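Local coordinates for TCR beta chain (Gallus gallus, PDB 6LIR), which pairs with the TCR alpha chain to form the chicken T-cell receptor, which probably recognises antigen presented by MHC molecules, at residues Q129-K134 / I187-W192; A137-L142 / N197-I202. All coordinates share one frame; numbering follows the deposited sequence.

Interaction 1. Residues Q129-K134 / I187-W192; sequences QEIQEK and ISAQEW
The helix turns at I131 and A189 face each other, with their CA atoms 6.2 Å apart, the nearest backbone approach between 129-134 and 187-192. Three apolar side chains make the contact: I131 from one segment, A189 and W192 from the other. The two branches of I131 divide the work. Its CG2 lies against A189 CB at 4.2 Å, a loose methyl-to-methyl contact. Its longer arm goes to the indole. I131 CD1 meets W192 CD1 at 3.6 Å and is equally close to W192 NE1, so the methyl touches the five-membered ring at its pyrrole C-N bond. It approaches that ring obliquely, and the two side chains cross at about a right angle. In W192, CG stands anti to the backbone N (chi1 167°), which carries the indole off its own short helix and up to the isoleucine. The contact is small, made almost entirely of carbon atoms, and buries 122 Å² in all. The helical turn that bears A189 and W192 is fixed at its start by S188. This residue is the N-cap, and S188 OG accepts from E191 N at 3.2 Å. Elsewhere on the two segments, E130 OE1 forms a salt bridge with R186 and E191 OE2 one with R162. The contact lies at one end of the constant domain. I131 and W192 both pack on A137 of strand 136-146, and W192 reaches L139 as well. The other flank of helix 128-134 meets the TCR alpha chain, where K134 NZ bonds to S114 O of that chain.

Interaction 2. Residues A137-L142 / N197-I202; sequences ATLVCL and NRFECI
C141 and C201 form the intersheet disulfide of an immunoglobulin constant domain of the C1-set type, joining strand 136-146 of one sheet to strand 198-207 of the other. The strands face each other across the core of the sandwich, and L139 and C141 are the residues of 137-142 that meet the second segment. T138, V140 and L142 turn to the outer face of their sheet, where L132, L120 and W172 of the TCR alpha chain, in that order, pack on them. Along the inner face, L139 is the first to reach across. Its CG sits anti to the carbonyl carbon (chi1 -50°), and L139 CD1 comes within 3.7 Å of F199 CG. The same methyl makes an off-centre CH-pi contact with the phenyl group, 4.1 Å from L139 CD1 to the centroid of the F199 ring. It approaches obliquely, near the ring's attached end, and also touches F199 CB at 3.7 Å. The two side chains cross at about a right angle. W155 of strand 152-157 touches L139 and also C141, adding an aromatic group to this core. C141 then turns inward to the disulfide. With SG anti to the backbone N in both cysteines, each sulfur is carried into the core toward the other. The C141 SG to C201 SG bond measures 2.0 Å, with a chi3 of -74°.

Overall arrangement
Both interactions lie in the constant domain, with their centres 14 Å apart, on the same side of the chain's centre. Their segments alternate along the chain: 129-134, 137-142, 187-192, then 197-202. Helix 128-134 leads into strand 136-146, and helix 189-192 leads towards strand 198-207. Strands 136-146 and 178-188 are neighbours in one sheet, linked by the backbone bond from A137 N to I187 O. Interaction 1 closes one end of the sandwich, and interaction 2 crosses its interior. I187 CD1 packs on F199 CZ between them. Helix 128-134 and the outer face of strand 136-146 also meet the TCR alpha chain, so elements that carry both contacts help form the interface.

Interaction 1. Residues Q129-K134 / I187-W192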
loop_
_atom_site.group_PDB
_atom_site.type_symbol
_atom_site.label_atom_id
_atom_site.label_comp_id
_atom_site.label_asym_id
_atom_site.label_seq_id
_atom_site.Cartn_x
_atom_site.Cartn_y
_atom_site.Cartn_z
ATOM N N GLN B 129 -28.425 -8.077 -8.286
ATOM C CA GLN B 129 -29.040 -8.230 -6.973
ATOM C C GLN B 129 -28.432 -7.266 -5.959
ATOM O O GLN B 129 -29.161 -6.660 -5.164
ATOM C CB GLN B 129 -28.913 -9.674 -6.493
ATOM C CG GLN B 129 -29.764 -9.981 -5.276
ATOM C CD GLN B 129 -29.453 -11.333 -4.677
ATOM O OE1 GLN B 129 -28.813 -12.172 -5.312
ATOM N NE2 GLN B 129 -29.899 -11.554 -3.443
ATOM N N GLU B 130 -27.099 -7.134 -5.942
ATOM C CA GLU B 130 -26.475 -6.145 -5.065
ATOM C C GLU B 130 -27.016 -4.749 -5.353
ATOM O O GLU B 130 -27.372 -4.005 -4.431
ATOM C CB GLU B 130 -24.949 -6.160 -5.220
ATOM C CG GLU B 130 -24.262 -4.986 -4.497
ATOM C CD GLU B 130 -22.775 -4.825 -4.836
ATOM O OE1 GLU B 130 -22.007 -4.399 -3.945
ATOM O OE2 GLU B 130 -22.371 -5.120 -5.980
ATOM N N ILE B 131 -27.083 -4.383 -6.635
ATOM C CA ILE B 131 -27.584 -3.066 -7.027
ATOM C C ILE B 131 -28.977 -2.829 -6.455
ATOM O O ILE B 131 -29.275 -1.755 -5.921
ATOM C CB ILE B 131 -27.577 -2.930 -8.562
ATOM C CG1 ILE B 131 -26.144 -2.973 -9.095
ATOM C CG2 ILE B 131 -28.262 -1.647 -8.986
ATOM C CD1 ILE B 131 -26.060 -3.122 -10.605
ATOM N N GLN B 132 -29.864 -3.814 -6.593
ATOM C CA GLN B 132 -31.214 -3.667 -6.053
ATOM C C GLN B 132 -31.210 -3.635 -4.526
ATOM O O GLN B 132 -31.856 -2.775 -3.914
ATOM C CB GLN B 132 -32.114 -4.785 -6.574
ATOM C CG GLN B 132 -32.402 -4.648 -8.059
ATOM C CD GLN B 132 -33.002 -5.896 -8.676
ATOM O OE1 GLN B 132 -32.516 -6.389 -9.692
ATOM N NE2 GLN B 132 -34.077 -6.400 -8.076
ATOM N N GLU B 133 -30.521 -4.589 -3.890
ATOM C CA GLU B 133 -30.563 -4.687 -2.430
ATOM C C GLU B 133 -29.839 -3.525 -1.755
ATOM O O GLU B 133 -30.339 -2.960 -0.775
ATOM C CB GLU B 133 -29.965 -6.018 -1.974
ATOM C CG GLU B 133 -30.786 -7.233 -2.358
ATOM C CD GLU B 133 -30.099 -8.533 -1.992
ATOM O OE1 GLU B 133 -28.979 -8.475 -1.442
ATOM O OE2 GLU B 133 -30.677 -9.610 -2.250
ATOM N N LYS B 134 -28.642 -3.176 -2.242
ATOM C CA LYS B 134 -27.789 -2.204 -1.567
ATOM C C LYS B 134 -27.740 -0.838 -2.237
ATOM O O LYS B 134 -27.114 0.076 -1.687
ATOM C CB LYS B 134 -26.352 -2.738 -1.463
ATOM C CG LYS B 134 -26.241 -4.168 -0.968
ATOM C CD LYS B 134 -26.662 -4.282 0.482
ATOM C CE LYS B 134 -26.354 -5.668 1.021
ATOM N NZ LYS B 134 -26.613 -5.776 2.482
ATOM N N ILE B 187 -19.496 1.799 -6.141
ATOM C CA ILE B 187 -20.099 3.078 -6.486
ATOM C C ILE B 187 -21.599 3.025 -6.221
ATOM O O ILE B 187 -22.199 1.952 -6.123
ATOM C CB ILE B 187 -19.839 3.445 -7.959
ATOM C CG1 ILE B 187 -20.430 2.365 -8.865
ATOM C CG2 ILE B 187 -18.344 3.606 -8.216
ATOM C CD1 ILE B 187 -20.170 2.584 -10.329
ATOM N N SER B 188 -22.200 4.209 -6.106
ATOM C CA SER B 188 -23.647 4.316 -5.977
ATOM C C SER B 188 -24.341 3.791 -7.231
ATOM O O SER B 188 -23.775 3.791 -8.327
ATOM C CB SER B 188 -24.049 5.768 -5.720
ATOM O OG SER B 188 -23.858 6.547 -6.886
ATOM N N ALA B 189 -25.579 3.314 -7.054
ATOM C CA ALA B 189 -26.371 2.861 -8.195
ATOM C C ALA B 189 -26.560 3.966 -9.235
ATOM O O ALA B 189 -26.495 3.703 -10.442
ATOM C CB ALA B 189 -27.723 2.335 -7.712
ATOM N N GLN B 190 -26.777 5.209 -8.786
ATOM C CA GLN B 190 -26.925 6.339 -9.708
ATOM C C GLN B 190 -25.701 6.496 -10.606
ATOM O O GLN B 190 -25.829 6.774 -11.806
ATOM C CB GLN B 190 -27.222 7.637 -8.951
ATOM C CG GLN B 190 -26.521 7.835 -7.622
ATOM C CD GLN B 190 -27.284 7.188 -6.479
ATOM O OE1 GLN B 190 -27.168 5.983 -6.251
ATOM N NE2 GLN B 190 -28.093 7.977 -5.775
ATOM N N GLU B 191 -24.500 6.311 -10.048
ATOM C CA GLU B 191 -23.297 6.463 -10.858
ATOM C C GLU B 191 -23.121 5.276 -11.794
ATOM O O GLU B 191 -22.587 5.432 -12.895
ATOM C CB GLU B 191 -22.064 6.626 -9.963
ATOM C CG GLU B 191 -20.787 6.889 -10.755
ATOM C CD GLU B 191 -19.551 7.167 -9.899
ATOM O OE1 GLU B 191 -19.616 7.044 -8.657
ATOM O OE2 GLU B 191 -18.497 7.510 -10.483
ATOM N N TRP B 192 -23.585 4.093 -11.386
ATOM C CA TRP B 192 -23.462 2.921 -12.248
ATOM C C TRP B 192 -24.433 2.993 -13.422
ATOM O O TRP B 192 -24.103 2.557 -14.530
ATOM C CB TRP B 192 -23.694 1.636 -11.455
ATOM C CG TRP B 192 -23.884 0.443 -12.350
ATOM C CD1 TRP B 192 -25.028 -0.283 -12.523
ATOM C CD2 TRP B 192 -22.903 -0.142 -13.217
ATOM N NE1 TRP B 192 -24.816 -1.291 -13.434
ATOM C CE2 TRP B 192 -23.522 -1.226 -13.876
ATOM C CE3 TRP B 192 -21.562 0.139 -13.493
ATOM C CZ2 TRP B 192 -22.844 -2.026 -14.796
ATOM C CZ3 TRP B 192 -20.890 -0.656 -14.410
ATOM C CH2 TRP B 192 -21.532 -1.727 -15.048
#

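Interaction 2. Residues A137-L142 / N197-I202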
loop_
_atom_site.group_PDB
_atom_site.type_symbol
_atom_site.label_atom_id
_atom_site.label_comp_id
_atom_site.label_asym_id
_atom_site.label_seq_id
_atom_site.Cartn_x
_atom_site.Cartn_y
_atom_site.Cartn_z
ATOM N N ALA B 137 -23.144 -0.571 -6.696
ATOM C CA ALA B 137 -22.521 -1.520 -7.607
ATOM C C ALA B 137 -21.062 -1.687 -7.218
ATOM O O ALA B 137 -20.322 -0.701 -7.137
ATOM C CB ALA B 137 -22.637 -1.058 -9.064
ATOM N N THR B 138 -20.644 -2.925 -6.983
ATOM C CA THR B 138 -19.238 -3.211 -6.748
ATOM C C THR B 138 -18.647 -3.765 -8.036
ATOM O O THR B 138 -19.115 -4.784 -8.554
ATOM C CB THR B 138 -19.047 -4.202 -5.600
ATOM O OG1 THR B 138 -19.664 -3.695 -4.409
ATOM C CG2 THR B 138 -17.561 -4.429 -5.335
ATOM N N LEU B 139 -17.611 -3.102 -8.535
ATOM C CA LEU B 139 -16.896 -3.531 -9.726
ATOM C C LEU B 139 -15.598 -4.177 -9.273
ATOM O O LEU B 139 -14.776 -3.530 -8.612
ATOM C CB LEU B 139 -16.609 -2.354 -10.658
ATOM C CG LEU B 139 -17.768 -1.428 -11.021
ATOM C CD1 LEU B 139 -17.271 -0.299 -11.916
ATOM C CD2 LEU B 139 -18.870 -2.207 -11.703
ATOM N N VAL B 140 -15.423 -5.451 -9.600
ATOM C CA VAL B 140 -14.234 -6.185 -9.201
ATOM C C VAL B 140 -13.341 -6.340 -10.420
ATOM O O VAL B 140 -13.727 -6.960 -11.419
ATOM C CB VAL B 140 -14.597 -7.546 -8.595
ATOM C CG1 VAL B 140 -13.357 -8.217 -8.039
ATOM C CG2 VAL B 140 -15.647 -7.364 -7.505
ATOM N N CYS B 141 -12.145 -5.778 -10.333
ATOM C CA CYS B 141 -11.108 -5.984 -11.326
ATOM C C CYS B 141 -10.146 -7.037 -10.805
ATOM O O CYS B 141 -9.643 -6.916 -9.685
ATOM C CB CYS B 141 -10.373 -4.676 -11.610
ATOM S SG CYS B 141 -9.041 -4.815 -12.798
ATOM N N LEU B 142 -9.877 -8.053 -11.616
ATOM C CA LEU B 142 -8.972 -9.124 -11.227
ATOM C C LEU B 142 -7.795 -9.166 -12.189
ATOM O O LEU B 142 -7.981 -9.297 -13.404
ATOM C CB LEU B 142 -9.693 -10.475 -11.209
ATOM C CG LEU B 142 -8.807 -11.715 -11.043
ATOM C CD1 LEU B 142 -8.203 -11.782 -9.647
ATOM C CD2 LEU B 142 -9.584 -12.991 -11.349
ATOM N N ASN B 197 -20.573 6.591 -18.441
ATOM C CA ASN B 197 -19.499 6.504 -17.461
ATOM C C ASN B 197 -18.542 5.376 -17.828
ATOM O O ASN B 197 -18.944 4.220 -17.998
ATOM C CB ASN B 197 -20.074 6.291 -16.063
ATOM C CG ASN B 197 -20.524 7.589 -15.421
ATOM O OD1 ASN B 197 -20.213 8.677 -15.909
ATOM N ND2 ASN B 197 -21.260 7.481 -14.320
ATOM N N ARG B 198 -17.271 5.722 -17.954
ATOM C CA ARG B 198 -16.230 4.792 -18.366
ATOM C C ARG B 198 -15.433 4.384 -17.132
ATOM O O ARG B 198 -14.707 5.202 -16.557
ATOM C CB ARG B 198 -15.338 5.420 -19.434
ATOM C CG ARG B 198 -14.045 4.678 -19.705
ATOM C CD ARG B 198 -13.537 5.016 -21.097
ATOM N NE ARG B 198 -12.674 6.192 -21.088
ATOM C CZ ARG B 198 -13.110 7.439 -21.238
ATOM N NH1 ARG B 198 -12.250 8.448 -21.210
ATOM N NH2 ARG B 198 -14.404 7.680 -21.419
ATOM N N PHE B 199 -15.557 3.121 -16.732
ATOM C CA PHE B 199 -14.892 2.614 -15.537
ATOM C C PHE B 199 -13.702 1.779 -15.989
ATOM O O PHE B 199 -13.868 0.724 -16.609
ATOM C CB PHE B 199 -15.850 1.792 -14.677
ATOM C CG PHE B 199 -17.050 2.559 -14.209
ATOM C CD1 PHE B 199 -16.966 3.420 -13.124
ATOM C CD2 PHE B 199 -18.261 2.426 -14.864
ATOM C CE1 PHE B 199 -18.080 4.131 -12.702
ATOM C CE2 PHE B 199 -19.371 3.129 -14.449
ATOM C CZ PHE B 199 -19.283 3.982 -13.369
ATOM N N GLU B 200 -12.503 2.271 -15.688
ATOM C CA GLU B 200 -11.268 1.757 -16.260
ATOM C C GLU B 200 -10.379 1.228 -15.148
ATOM O O GLU B 200 -10.029 1.961 -14.216
ATOM C CB GLU B 200 -10.561 2.855 -17.053
ATOM C CG GLU B 200 -9.167 2.522 -17.534
ATOM C CD GLU B 200 -8.673 3.532 -18.554
ATOM O OE1 GLU B 200 -7.633 3.277 -19.199
ATOM O OE2 GLU B 200 -9.329 4.586 -18.706
ATOM N N CYS B 201 -10.013 -0.041 -15.254
ATOM C CA CYS B 201 -9.048 -0.667 -14.368
ATOM C C CYS B 201 -7.761 -0.869 -15.146
ATOM O O CYS B 201 -7.780 -1.456 -16.231
ATOM C CB CYS B 201 -9.565 -2.008 -13.845
ATOM S SG CYS B 201 -8.326 -2.922 -12.891
ATOM N N ILE B 202 -6.644 -0.420 -14.579
ATOM C CA ILE B 202 -5.354 -0.454 -15.258
ATOM C C ILE B 202 -4.385 -1.287 -14.429
ATOM O O ILE B 202 -4.246 -1.074 -13.221
ATOM C CB ILE B 202 -4.792 0.963 -15.475
ATOM C CG1 ILE B 202 -5.752 1.803 -16.316
ATOM C CG2 ILE B 202 -3.402 0.915 -16.109
ATOM C CD1 ILE B 202 -5.794 3.259 -15.898
#